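Organophosphorus hydrolase (Pseudomonas pseudoalcaligenes, PDB 4LE6) probably hydrolyses phosphotriesters such as aryl dialkyl phosphates, as a two-zinc hydrolase of the metallo-beta-lactamase superfamily. Local coordinates at residues A[87-92]-A[292-297]; A[103-108]-A[135-140]; A[109-114]-A[141-146]; A[224-229]-A[264-269]. All coordinates share one frame; numbering follows the deposited sequence.

How the interactions relate
The four contacts converge on one two-zinc site, in which the zinc ion of chain K and the zinc ion of chain J lie 3.1 Å apart, share Asp-247 and are bridged by a water. Interaction 1 supplies His-294 to the zinc ion of chain K, and interaction 3 adds Asp-143 and His-144 to it. The zinc ion of chain J takes His-139 from interaction 2, His-141 from interaction 3 and His-226 from interaction 4. Interactions 2 and 3 are tied by a probable hydrogen bond between Asp-104 OD2 and His-144 ND1 (2.7 Å), interactions 1 and 2 by Tyr-92 O and Ile-103 N, 2.7 Å apart. Interactions 1 and 4 do not touch, their nearest atoms being about 6 Å apart.

Interaction 1: residues A[87-92]-A[292-297]; sequences TAVNAY and GAHLPF. With ZN (zinc ion), chain K.
Asn-90 reaches across from its strand and binds two carbonyls of the 292-297 turn with a single side-chain nitrogen. Its CG stands anti to the carbonyl carbon (chi1 -51°), which carries the amide over the turn; ND2 then donates to Leu-295 O at 2.8 Å and to Gly-292 O at 3.1 Å, both acceptors lying close to the amide plane. Gly-292 O is gripped twice, since Leu-295 N closes the type I turn onto it from the opposite face of the carbonyl. The other end of the amide is less well served: Asn-90 OD1 is buried without a hydrogen-bond partner and sits 3.3 Å from Phe-297 CD1, at the edge of that ring, the two planes 58° apart. The backbone adds a bond from Asn-90 N to Ala-293 O. In the alpha-beta/beta-alpha sandwich of this superfamily, strand 85-95 belongs to one sheet and the 292-297 loop leaves strand 289-292 of the other, so the contact joins the two sheets next to the metal site. The His-294 ring reaches back to the strand, where ND1 donates to Ala-88 O at 2.9 Å, almost straight at 167° and in the ring plane. Val-89 CG2 lies at the same ring's edge, 3.8 Å from His-294 CE1, while Thr-87 CG2 meets His-294 CB. With ND1 held in this way, NE2 faces the zinc ion of chain K at 2.1 Å. Asp-143, His-144 and Asp-247 complete its protein ligands. A water between Ala-88 N and His-294 O bridges the strand and the loop near the histidine.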
loop_
_atom_site.group_PDB
_atom_site.type_symbol
_atom_site.label_atom_id
_atom_site.label_comp_id
_atom_site.label_asym_id
_atom_site.label_seq_id
_atom_site.Cartn_x
_atom_site.Cartn_y
_atom_site.Cartn_z
ATOM N N THR A 87 -8.354 12.251 -2.545
ATOM C CA THR A 87 -7.472 11.957 -3.642
ATOM C C THR A 87 -6.036 12.317 -3.258
ATOM O O THR A 87 -5.756 13.420 -2.795
ATOM C CB THR A 87 -7.902 12.721 -4.893
ATOM O OG1 THR A 87 -9.233 12.332 -5.257
ATOM C CG2 THR A 87 -6.964 12.437 -6.058
ATOM N N ALA A 88 -5.140 11.361 -3.468
ATOM C CA ALA A 88 -3.722 11.512 -3.173
ATOM C C ALA A 88 -3.073 12.369 -4.236
ATOM O O ALA A 88 -3.547 12.414 -5.383
ATOM C CB ALA A 88 -3.052 10.149 -3.163
ATOM N N VAL A 89 -2.003 13.048 -3.851
ATOM C CA VAL A 89 -1.157 13.783 -4.781
ATOM C C VAL A 89 0.270 13.302 -4.523
ATOM O O VAL A 89 0.791 13.451 -3.416
ATOM C CB VAL A 89 -1.254 15.291 -4.538
ATOM C CG1 VAL A 89 -0.294 16.060 -5.448
ATOM C CG2 VAL A 89 -2.681 15.771 -4.751
ATOM N N ASN A 90 0.884 12.684 -5.526
ATOM C CA ASN A 90 2.211 12.113 -5.378
ATOM C C ASN A 90 3.254 12.771 -6.285
ATOM O O ASN A 90 2.934 13.306 -7.347
ATOM C CB ASN A 90 2.178 10.619 -5.688
ATOM C CG ASN A 90 1.099 9.885 -4.929
ATOM O OD1 ASN A 90 0.923 10.061 -3.716
ATOM N ND2 ASN A 90 0.388 9.021 -5.634
ATOM N N ALA A 91 4.505 12.735 -5.851
ATOM C CA ALA A 91 5.625 13.115 -6.710
ATOM C C ALA A 91 6.649 11.986 -6.647
ATOM O O ALA A 91 6.543 11.104 -5.784
ATOM C CB ALA A 91 6.220 14.408 -6.262
ATOM N N TYR A 92 7.621 11.994 -7.556
ATOM C CA TYR A 92 8.581 10.884 -7.601
ATOM C C TYR A 92 10.014 11.351 -7.746
ATOM O O TYR A 92 10.300 12.187 -8.576
ATOM C CB TYR A 92 8.190 9.928 -8.727
ATOM C CG TYR A 92 6.831 9.353 -8.436
ATOM C CD1 TYR A 92 6.696 8.230 -7.628
ATOM C CD2 TYR A 92 5.680 9.983 -8.885
ATOM C CE1 TYR A 92 5.466 7.715 -7.336
ATOM C CE2 TYR A 92 4.440 9.475 -8.580
ATOM C CZ TYR A 92 4.346 8.347 -7.788
ATOM O OH TYR A 92 3.103 7.836 -7.461
ATOM N N GLY A 292 1.920 7.090 -10.625
ATOM C CA GLY A 292 0.781 7.935 -10.949
ATOM C C GLY A 292 0.465 8.965 -9.889
ATOM O O GLY A 292 0.160 8.641 -8.730
ATOM N N ALA A 293 0.463 10.219 -10.311
ATOM C CA ALA A 293 0.338 11.345 -9.402
ATOM C C ALA A 293 -0.891 11.278 -8.514
ATOM O O ALA A 293 -0.888 11.809 -7.392
ATOM C CB ALA A 293 0.331 12.639 -10.186
ATOM N N HIS A 294 -1.957 10.645 -8.997
ATOM C CA HIS A 294 -3.206 10.597 -8.224
ATOM C C HIS A 294 -3.695 9.186 -7.935
ATOM O O HIS A 294 -4.864 8.972 -7.578
ATOM C CB HIS A 294 -4.289 11.424 -8.921
ATOM C CG HIS A 294 -3.908 12.864 -9.064
ATOM N ND1 HIS A 294 -3.580 13.650 -7.980
ATOM C CD2 HIS A 294 -3.754 13.647 -10.158
ATOM C CE1 HIS A 294 -3.248 14.855 -8.397
ATOM N NE2 HIS A 294 -3.336 14.879 -9.715
ATOM N N LEU A 295 -2.788 8.228 -8.038
ATOM C CA LEU A 295 -3.086 6.861 -7.639
ATOM C C LEU A 295 -2.795 6.767 -6.134
ATOM O O LEU A 295 -2.023 7.569 -5.616
ATOM C CB LEU A 295 -2.239 5.866 -8.443
ATOM C CG LEU A 295 -2.454 5.951 -9.959
ATOM C CD1 LEU A 295 -1.533 4.977 -10.686
ATOM C CD2 LEU A 295 -3.908 5.689 -10.335
ATOM N N PRO A 296 -3.438 5.822 -5.432
ATOM C CA PRO A 296 -3.212 5.678 -3.989
ATOM C C PRO A 296 -1.732 5.501 -3.696
ATOM O O PRO A 296 -1.063 4.703 -4.350
ATOM C CB PRO A 296 -4.021 4.438 -3.633
ATOM C CG PRO A 296 -5.082 4.363 -4.691
ATOM C CD PRO A 296 -4.380 4.807 -5.930
ATOM N N PHE A 297 -1.217 6.312 -2.782
ATOM C CA PHE A 297 0.217 6.373 -2.524
ATOM C C PHE A 297 0.687 4.989 -2.099
ATOM O O PHE A 297 -0.029 4.314 -1.348
ATOM C CB PHE A 297 0.486 7.383 -1.398
ATOM C CG PHE A 297 1.906 7.452 -1.011
ATOM C CD1 PHE A 297 2.783 8.247 -1.725
ATOM C CD2 PHE A 297 2.390 6.686 0.039
ATOM C CE1 PHE A 297 4.125 8.285 -1.401
ATOM C CE2 PHE A 297 3.729 6.724 0.367
ATOM C CZ PHE A 297 4.597 7.528 -0.359
HETATM ZN ZN ZN K . -2.901 16.620 -10.718
HETATM O O HOH W 1 -5.917 8.874 -4.872
HETATM O O HOH W 2 -3.738 18.134 -11.300
#

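Interaction 2: residues A[103-108]-A[135-140]; sequences IDTGAA and VLLTHL. With ZN (zinc ion), chain J.
The first torsions of Asp-104 and Thr-138 bring carboxylate and hydroxyl together: the aspartate CG lies anti to its carbonyl carbon (chi1 -69°), and the threonine OG1 takes the crowded position between backbone N and carbonyl carbon (chi1 57°). The two side chains cross at about a right angle, and the carboxylate spans both polar groups of the threonine. Thr-138 N donates to Asp-104 OD1 at 2.9 Å on the syn side, somewhat out of the carboxylate plane, and Thr-138 OG1 donates to the syn lone pair of Asp-104 OD2 at 2.8 Å. The hydroxyl also accepts from His-139 ND1 at 2.9 Å, nearly in the imidazole plane. This fixes the rotation of the ring, whose NE2 binds the zinc ion of chain J at 2.2 Å. Asp-104 OD2 has a second partner, His-144 ND1, so one carboxylate is bonded directly to a ligand of the other zinc and, through Thr-138, to His-139, consistent with a second-shell role behind the His-X-His-X-Asp-His motif. The backbone aligns the pair: Asp-104 N donates to Leu-136 O at 2.9 Å just beyond the parallel bridge of Ile-103 with Leu-136. Around the polar core, Ile-103 CG1 lies alongside Leu-136 CD1 at 4.1 Å, and Thr-105 CG2 touches Val-135 CG1 at 3.9 Å. Thr-105 OG1 is hydrogen-bonded to His-144 O. Strands 100-103 and 134-136 are neighbours in one sheet of the sandwich; strand 231-237 of the other sheet packs on Ile-103 and Leu-136 through Tyr-233 and Phe-235, while helix 142-145 lies against Leu-137 and Thr-138.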
loop_
_atom_site.group_PDB
_atom_site.type_symbol
_atom_site.label_atom_id
_atom_site.label_comp_id
_atom_site.label_asym_id
_atom_site.label_seq_id
_atom_site.Cartn_x
_atom_site.Cartn_y
_atom_site.Cartn_z
ATOM N N ILE A 103 10.221 14.329 -10.255
ATOM C CA ILE A 103 9.091 14.517 -11.160
ATOM C C ILE A 103 7.880 14.994 -10.354
ATOM O O ILE A 103 7.388 14.266 -9.477
ATOM C CB ILE A 103 8.727 13.219 -11.901
ATOM C CG1 ILE A 103 9.963 12.619 -12.582
ATOM C CG2 ILE A 103 7.665 13.490 -12.946
ATOM C CD1 ILE A 103 10.732 11.618 -11.740
ATOM N N ASP A 104 7.430 16.206 -10.687
ATOM C CA ASP A 104 6.382 16.954 -9.998
ATOM C C ASP A 104 6.797 17.299 -8.578
ATOM O O ASP A 104 7.784 16.769 -8.081
ATOM C CB ASP A 104 5.040 16.240 -10.087
ATOM C CG ASP A 104 4.490 16.246 -11.502
ATOM O OD1 ASP A 104 4.981 17.068 -12.308
ATOM O OD2 ASP A 104 3.563 15.459 -11.810
ATOM N N THR A 105 6.080 18.227 -7.956
ATOM C CA THR A 105 6.542 18.824 -6.710
ATOM C C THR A 105 5.440 19.034 -5.700
ATOM O O THR A 105 5.656 19.660 -4.655
ATOM C CB THR A 105 7.197 20.202 -6.954
ATOM O OG1 THR A 105 6.203 21.158 -7.358
ATOM C CG2 THR A 105 8.264 20.092 -7.997
ATOM N N GLY A 106 4.268 18.485 -5.973
ATOM C CA GLY A 106 3.133 18.712 -5.102
ATOM C C GLY A 106 2.629 20.148 -5.187
ATOM O O GLY A 106 2.967 20.883 -6.128
ATOM N N ALA A 107 1.825 20.545 -4.203
ATOM C CA ALA A 107 1.002 21.751 -4.284
ATOM C C ALA A 107 1.464 22.882 -3.383
ATOM O O ALA A 107 0.855 23.948 -3.382
ATOM C CB ALA A 107 -0.431 21.407 -3.938
ATOM N N ALA A 108 2.513 22.646 -2.600
ATOM C CA ALA A 108 2.870 23.583 -1.537
ATOM C C ALA A 108 1.594 23.957 -0.780
ATOM O O ALA A 108 0.869 23.070 -0.339
ATOM C CB ALA A 108 3.562 24.806 -2.123
ATOM N N VAL A 135 14.332 18.902 -12.180
ATOM C CA VAL A 135 12.913 18.749 -11.875
ATOM C C VAL A 135 12.154 18.642 -13.199
ATOM O O VAL A 135 12.298 19.512 -14.054
ATOM C CB VAL A 135 12.360 19.934 -11.062
ATOM C CG1 VAL A 135 10.848 19.786 -10.850
ATOM C CG2 VAL A 135 13.064 20.036 -9.705
ATOM N N LEU A 136 11.383 17.567 -13.383
ATOM C CA LEU A 136 10.550 17.402 -14.573
ATOM C C LEU A 136 9.098 17.591 -14.171
ATOM O O LEU A 136 8.618 16.927 -13.258
ATOM C CB LEU A 136 10.712 16.000 -15.177
ATOM C CG LEU A 136 12.141 15.487 -15.354
ATOM C CD1 LEU A 136 12.132 14.016 -15.748
ATOM C CD2 LEU A 136 12.869 16.325 -16.377
ATOM N N LEU A 137 8.381 18.480 -14.847
ATOM C CA LEU A 137 6.965 18.668 -14.552
ATOM C C LEU A 137 6.127 17.944 -15.588
ATOM O O LEU A 137 6.335 18.153 -16.792
ATOM C CB LEU A 137 6.616 20.154 -14.595
ATOM C CG LEU A 137 7.268 21.033 -13.528
ATOM C CD1 LEU A 137 6.820 22.469 -13.745
ATOM C CD2 LEU A 137 6.902 20.547 -12.144
ATOM N N THR A 138 5.167 17.114 -15.153
ATOM C CA THR A 138 4.272 16.466 -16.118
ATOM C C THR A 138 3.381 17.527 -16.763
ATOM O O THR A 138 3.080 17.445 -17.943
ATOM C CB THR A 138 3.408 15.355 -15.491
ATOM O OG1 THR A 138 2.648 15.884 -14.396
ATOM C CG2 THR A 138 4.304 14.258 -14.989
ATOM N N HIS A 139 2.984 18.525 -15.974
ATOM C CA HIS A 139 2.177 19.640 -16.450
ATOM C C HIS A 139 2.179 20.730 -15.384
ATOM O O HIS A 139 2.730 20.537 -14.301
ATOM C CB HIS A 139 0.731 19.212 -16.801
ATOM C CG HIS A 139 -0.054 18.635 -15.655
ATOM N ND1 HIS A 139 0.377 17.553 -14.920
ATOM C CD2 HIS A 139 -1.291 18.938 -15.183
ATOM C CE1 HIS A 139 -0.540 17.239 -14.018
ATOM N NE2 HIS A 139 -1.559 18.071 -14.151
ATOM N N LEU A 140 1.552 21.863 -15.681
ATOM C CA LEU A 140 1.714 23.066 -14.858
ATOM C C LEU A 140 0.614 23.302 -13.838
ATOM O O LEU A 140 0.533 24.378 -13.216
ATOM C CB LEU A 140 1.844 24.302 -15.767
ATOM C CG LEU A 140 3.074 24.289 -16.672
ATOM C CD1 LEU A 140 3.157 25.587 -17.496
ATOM C CD2 LEU A 140 4.362 24.063 -15.859
HETATM ZN ZN ZN J . -3.617 18.052 -13.428
HETATM O O HOH W 2 -3.738 18.134 -11.300
#

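Interaction 3: residues A[109-114]-A[141-146]; sequences QCFGPT and HPDHAC. With ZN (zinc ion), chain K; ZN (zinc ion), chain J; EDO (1,2-ethanediol), chain L.
The Phe-111 ring presents its edge to Asp-143, whose CB lies near the ring plane 4.2 Å from Phe-111 CE2; ring and carboxylate planes stand 45° apart. Pro-142 comes at the same ring obliquely, its CG 3.9 Å from Phe-111 CZ. The imidazole of His-144 has the metal-bridging water at its edge, in plane. Beside the aromatic contact runs a covalent one: Cys-110 SG and Cys-146 SG form a 2.1 Å disulfide with chi3 -78°. Each CB points toward the other segment, and each SG lies anti to its carbonyl carbon, where the two sulphurs meet. Cys-110 CB also packs on Pro-142 CB at 4.2 Å. Together these contacts pin the exposed 109-112 turn to the short helix 142-145. His-141 is the N-cap residue of that helix, and its carbonyl O accepts from both His-144 N and Ala-145 N. This first turn of the helix sends its ligands to two metals: His-141 ND1 binds the zinc ion of chain J, whereas Asp-143 OD2 and His-144 NE2 bind that of chain K. With His-139 just before it, this is the His-X-His-X-Asp-His motif of the metallo-beta-lactamase fold, tied here by a disulfide to the loop that follows strand 100-103.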
loop_
_atom_site.group_PDB
_atom_site.type_symbol
_atom_site.label_atom_id
_atom_site.label_comp_id
_atom_site.label_asym_id
_atom_site.label_seq_id
_atom_site.Cartn_x
_atom_site.Cartn_y
_atom_site.Cartn_z
ATOM N N GLN A 109 1.291 25.252 -0.662
ATOM C CA GLN A 109 0.097 25.713 0.054
ATOM C C GLN A 109 -1.019 26.165 -0.902
ATOM O O GLN A 109 -1.992 26.773 -0.463
ATOM C CB GLN A 109 0.426 26.904 0.960
ATOM C CG GLN A 109 1.623 26.750 1.889
ATOM C CD GLN A 109 2.423 28.060 2.001
ATOM O OE1 GLN A 109 3.028 28.519 1.022
ATOM N NE2 GLN A 109 2.407 28.669 3.180
ATOM N N CYS A 110 -0.874 25.884 -2.194
ATOM C CA CYS A 110 -1.841 26.340 -3.196
ATOM C C CYS A 110 -3.263 25.840 -2.964
ATOM O O CYS A 110 -4.227 26.526 -3.308
ATOM C CB CYS A 110 -1.394 25.921 -4.603
ATOM S SG CYS A 110 -0.145 27.061 -5.311
ATOM N N PHE A 111 -3.393 24.650 -2.389
ATOM C CA PHE A 111 -4.705 24.052 -2.157
ATOM C C PHE A 111 -4.953 23.798 -0.670
ATOM O O PHE A 111 -5.763 22.944 -0.303
ATOM C CB PHE A 111 -4.818 22.738 -2.949
ATOM C CG PHE A 111 -5.136 22.924 -4.404
ATOM C CD1 PHE A 111 -5.965 23.953 -4.823
ATOM C CD2 PHE A 111 -4.625 22.061 -5.357
ATOM C CE1 PHE A 111 -6.255 24.128 -6.152
ATOM C CE2 PHE A 111 -4.923 22.234 -6.700
ATOM C CZ PHE A 111 -5.736 23.266 -7.092
ATOM N N GLY A 112 -4.258 24.536 0.191
ATOM C CA GLY A 112 -4.467 24.396 1.621
ATOM C C GLY A 112 -3.556 23.408 2.337
ATOM O O GLY A 112 -2.734 22.720 1.725
ATOM N N PRO A 113 -3.735 23.296 3.655
ATOM C CA PRO A 113 -2.825 22.596 4.565
ATOM C C PRO A 113 -2.893 21.057 4.531
ATOM O O PRO A 113 -2.082 20.439 5.203
ATOM C CB PRO A 113 -3.247 23.129 5.944
ATOM C CG PRO A 113 -4.702 23.553 5.782
ATOM C CD PRO A 113 -5.017 23.617 4.300
ATOM N N THR A 114 -3.798 20.450 3.767
ATOM C CA THR A 114 -3.791 18.984 3.615
ATOM C C THR A 114 -2.801 18.540 2.532
ATOM O O THR A 114 -2.628 17.349 2.285
ATOM C CB THR A 114 -5.204 18.419 3.287
ATOM O OG1 THR A 114 -5.623 18.863 1.992
ATOM C CG2 THR A 114 -6.186 18.852 4.339
ATOM N N HIS A 141 -0.223 22.297 -13.630
ATOM C CA HIS A 141 -1.279 22.422 -12.650
ATOM C C HIS A 141 -0.668 22.687 -11.269
ATOM O O HIS A 141 0.438 22.228 -10.986
ATOM C CB HIS A 141 -2.139 21.151 -12.618
ATOM C CG HIS A 141 -3.293 21.162 -13.572
ATOM N ND1 HIS A 141 -4.000 20.017 -13.890
ATOM C CD2 HIS A 141 -3.883 22.174 -14.252
ATOM C CE1 HIS A 141 -4.969 20.327 -14.732
ATOM N NE2 HIS A 141 -4.917 21.627 -14.972
ATOM N N PRO A 142 -1.390 23.430 -10.411
ATOM C CA PRO A 142 -0.907 23.798 -9.074
ATOM C C PRO A 142 -0.400 22.609 -8.270
ATOM O O PRO A 142 0.664 22.713 -7.648
ATOM C CB PRO A 142 -2.150 24.364 -8.392
ATOM C CG PRO A 142 -3.064 24.755 -9.484
ATOM C CD PRO A 142 -2.802 23.804 -10.602
ATOM N N ASP A 143 -1.130 21.493 -8.309
ATOM C CA ASP A 143 -0.779 20.322 -7.490
ATOM C C ASP A 143 0.463 19.575 -7.993
ATOM O O ASP A 143 0.865 18.551 -7.417
ATOM C CB ASP A 143 -1.972 19.356 -7.317
ATOM C CG ASP A 143 -2.597 18.921 -8.646
ATOM O OD1 ASP A 143 -2.874 19.794 -9.483
ATOM O OD2 ASP A 143 -2.847 17.701 -8.847
ATOM N N HIS A 144 1.081 20.110 -9.045
ATOM C CA HIS A 144 2.313 19.557 -9.604
ATOM C C HIS A 144 3.440 20.577 -9.596
ATOM O O HIS A 144 4.622 20.225 -9.437
ATOM C CB HIS A 144 2.039 19.051 -11.030
ATOM C CG HIS A 144 0.978 18.002 -11.074
ATOM N ND1 HIS A 144 1.268 16.656 -11.111
ATOM C CD2 HIS A 144 -0.371 18.098 -11.008
ATOM C CE1 HIS A 144 0.140 15.967 -11.083
ATOM N NE2 HIS A 144 -0.869 16.818 -11.027
ATOM N N ALA A 145 3.078 21.847 -9.743
ATOM C CA ALA A 145 4.074 22.888 -9.982
ATOM C C ALA A 145 4.244 23.857 -8.820
ATOM O O ALA A 145 5.318 24.451 -8.686
ATOM C CB ALA A 145 3.745 23.673 -11.252
ATOM N N CYS A 146 3.221 24.032 -7.986
ATOM C CA CYS A 146 3.340 25.016 -6.908
ATOM C C CYS A 146 4.461 24.672 -5.919
ATOM O O CYS A 146 5.000 25.555 -5.259
ATOM C CB CYS A 146 2.037 25.152 -6.139
ATOM S SG CYS A 146 0.845 26.263 -6.933
HETATM ZN ZN ZN K . -2.901 16.620 -10.718
HETATM ZN ZN ZN J . -3.617 18.052 -13.428
HETATM C C1 EDO L . -10.136 22.924 -0.712
HETATM O O1 EDO L . -9.005 22.051 -0.582
HETATM C C2 EDO L . -9.648 24.312 -1.097
HETATM O O2 EDO L . -8.234 24.353 -0.905
HETATM O O HOH W 2 -3.738 18.134 -11.300
#

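Interaction 4: residues A[224-229]-A[264-269]; sequences PGHTPG and EFDVDS. With ZN (zinc ion), chain J.
His-226 and Asp-266 meet behind the metal: the imidazole binds the zinc ion of chain J through NE2 at 2.0 Å, and its far nitrogen, ND1, donates to Asp-266 OD1 at 2.7 Å. The bond is close to straight (167°) and lies in the ring plane, while the carboxylate stands almost upright to that plane, 83° away, and the donor approaches OD1 nearly in line with its C-O bond. CG of His-226 lies anti to the backbone N (chi1 176°), beside the carbonyl carbon, and from there the ring spans from Asp-266 to the metal. His-139, His-141 and Asp-247 are the other protein ligands of this ion. In the next shell the aspartate is itself held, its OD2 accepting from Phe-263 N, and Ala-272 of helix 269-286 touches it. The two backbones are laced together alongside: Val-267 N donates to His-226 O at 2.8 Å, and Asp-268 N to Gly-225 O at 3.0 Å. Val-267 fits its CG2 against His-226 O at 3.3 Å, and the same methyl reaches Thr-227 CA and Pro-228 CD. Farther out, Asp-268 is the N-cap of helix 269-286, where its OD1 accepts from Gln-271 N, so the loop carrying the carboxylate is anchored to the start of that helix. The histidine-carboxylate bond uses the hydrogen on ND1 and leaves the lone pair of NE2 directed at the zinc; a carboxylate in this place would be expected to make the imidazole a stronger ligand and to hinder rotation of its ring.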
loop_
_atom_site.group_PDB
_atom_site.type_symbol
_atom_site.label_atom_id
_atom_site.label_comp_id
_atom_site.label_asym_id
_atom_site.label_seq_id
_atom_site.Cartn_x
_atom_site.Cartn_y
_atom_site.Cartn_z
ATOM N N PRO A 224 -0.857 14.316 -24.267
ATOM C CA PRO A 224 -1.597 15.588 -24.237
ATOM C C PRO A 224 -3.075 15.387 -23.930
ATOM O O PRO A 224 -3.591 14.302 -24.171
ATOM C CB PRO A 224 -1.425 16.139 -25.664
ATOM C CG PRO A 224 -1.193 14.901 -26.529
ATOM C CD PRO A 224 -0.432 13.935 -25.630
ATOM N N GLY A 225 -3.738 16.402 -23.386
ATOM C CA GLY A 225 -5.180 16.352 -23.195
ATOM C C GLY A 225 -5.590 16.957 -21.867
ATOM O O GLY A 225 -6.282 17.982 -21.842
ATOM N N HIS A 226 -5.194 16.311 -20.773
ATOM C CA HIS A 226 -5.456 16.849 -19.449
ATOM C C HIS A 226 -4.991 18.311 -19.421
ATOM O O HIS A 226 -5.721 19.186 -18.970
ATOM C CB HIS A 226 -4.752 16.007 -18.392
ATOM C CG HIS A 226 -4.881 16.540 -17.001
ATOM N ND1 HIS A 226 -6.075 16.583 -16.313
ATOM C CD2 HIS A 226 -3.942 17.025 -16.154
ATOM C CE1 HIS A 226 -5.865 17.074 -15.102
ATOM N NE2 HIS A 226 -4.580 17.357 -14.985
ATOM N N THR A 227 -3.778 18.563 -19.914
ATOM C CA THR A 227 -3.408 19.892 -20.400
ATOM C C THR A 227 -2.799 19.724 -21.793
ATOM O O THR A 227 -2.351 18.634 -22.153
ATOM C CB THR A 227 -2.374 20.606 -19.514
ATOM O OG1 THR A 227 -1.144 19.875 -19.532
ATOM C CG2 THR A 227 -2.869 20.754 -18.084
ATOM N N PRO A 228 -2.770 20.804 -22.579
ATOM C CA PRO A 228 -2.215 20.706 -23.936
ATOM C C PRO A 228 -0.787 20.146 -23.953
ATOM O O PRO A 228 -0.476 19.317 -24.805
ATOM C CB PRO A 228 -2.238 22.159 -24.429
ATOM C CG PRO A 228 -3.321 22.824 -23.613
ATOM C CD PRO A 228 -3.242 22.164 -22.266
ATOM N N GLY A 229 0.043 20.542 -22.992
ATOM C CA GLY A 229 1.428 20.096 -22.959
ATOM C C GLY A 229 1.636 18.910 -22.039
ATOM O O GLY A 229 2.767 18.564 -21.695
ATOM N N GLU A 264 -13.714 16.841 -15.203
ATOM C CA GLU A 264 -14.199 18.159 -15.617
ATOM C C GLU A 264 -13.063 19.143 -15.905
ATOM O O GLU A 264 -13.215 20.042 -16.714
ATOM C CB GLU A 264 -15.112 18.771 -14.555
ATOM C CG GLU A 264 -16.114 19.769 -15.143
ATOM C CD GLU A 264 -17.347 19.093 -15.711
ATOM O OE1 GLU A 264 -17.297 17.869 -15.950
ATOM O OE2 GLU A 264 -18.374 19.777 -15.912
ATOM N N PHE A 265 -11.932 18.964 -15.240
ATOM C CA PHE A 265 -10.812 19.894 -15.389
ATOM C C PHE A 265 -9.677 19.371 -16.285
ATOM O O PHE A 265 -8.579 19.945 -16.312
ATOM C CB PHE A 265 -10.301 20.305 -14.011
ATOM C CG PHE A 265 -11.296 21.127 -13.233
ATOM C CD1 PHE A 265 -11.882 22.251 -13.795
ATOM C CD2 PHE A 265 -11.668 20.761 -11.954
ATOM C CE1 PHE A 265 -12.809 23.004 -13.087
ATOM C CE2 PHE A 265 -12.587 21.511 -11.245
ATOM C CZ PHE A 265 -13.161 22.632 -11.814
ATOM N N ASP A 266 -9.949 18.301 -17.032
ATOM C CA ASP A 266 -9.186 18.049 -18.245
ATOM C C ASP A 266 -9.433 19.244 -19.172
ATOM O O ASP A 266 -10.580 19.615 -19.407
ATOM C CB ASP A 266 -9.655 16.768 -18.941
ATOM C CG ASP A 266 -9.304 15.515 -18.172
ATOM O OD1 ASP A 266 -8.275 15.493 -17.472
ATOM O OD2 ASP A 266 -10.067 14.532 -18.279
ATOM N N VAL A 267 -8.378 19.854 -19.703
ATOM C CA VAL A 267 -8.570 20.967 -20.637
ATOM C C VAL A 267 -9.293 20.505 -21.902
ATOM O O VAL A 267 -10.157 21.203 -22.414
ATOM C CB VAL A 267 -7.240 21.624 -21.034
ATOM C CG1 VAL A 267 -7.462 22.674 -22.142
ATOM C CG2 VAL A 267 -6.587 22.246 -19.807
ATOM N N ASP A 268 -8.937 19.321 -22.377
ATOM C CA ASP A 268 -9.570 18.713 -23.537
ATOM C C ASP A 268 -9.903 17.252 -23.225
ATOM O O ASP A 268 -9.035 16.375 -23.305
ATOM C CB ASP A 268 -8.624 18.796 -24.730
ATOM C CG ASP A 268 -9.267 18.340 -26.001
ATOM O OD1 ASP A 268 -10.086 17.380 -25.968
ATOM O OD2 ASP A 268 -8.971 18.971 -27.031
ATOM N N SER A 269 -11.159 16.984 -22.888
ATOM C CA SER A 269 -11.517 15.692 -22.294
ATOM C C SER A 269 -11.443 14.538 -23.303
ATOM O O SER A 269 -11.011 13.434 -22.953
ATOM C CB SER A 269 -12.899 15.767 -21.641
ATOM O OG SER A 269 -13.880 16.183 -22.566
HETATM ZN ZN ZN J . -3.617 18.052 -13.428
HETATM O O HOH W 2 -3.738 18.134 -11.300
#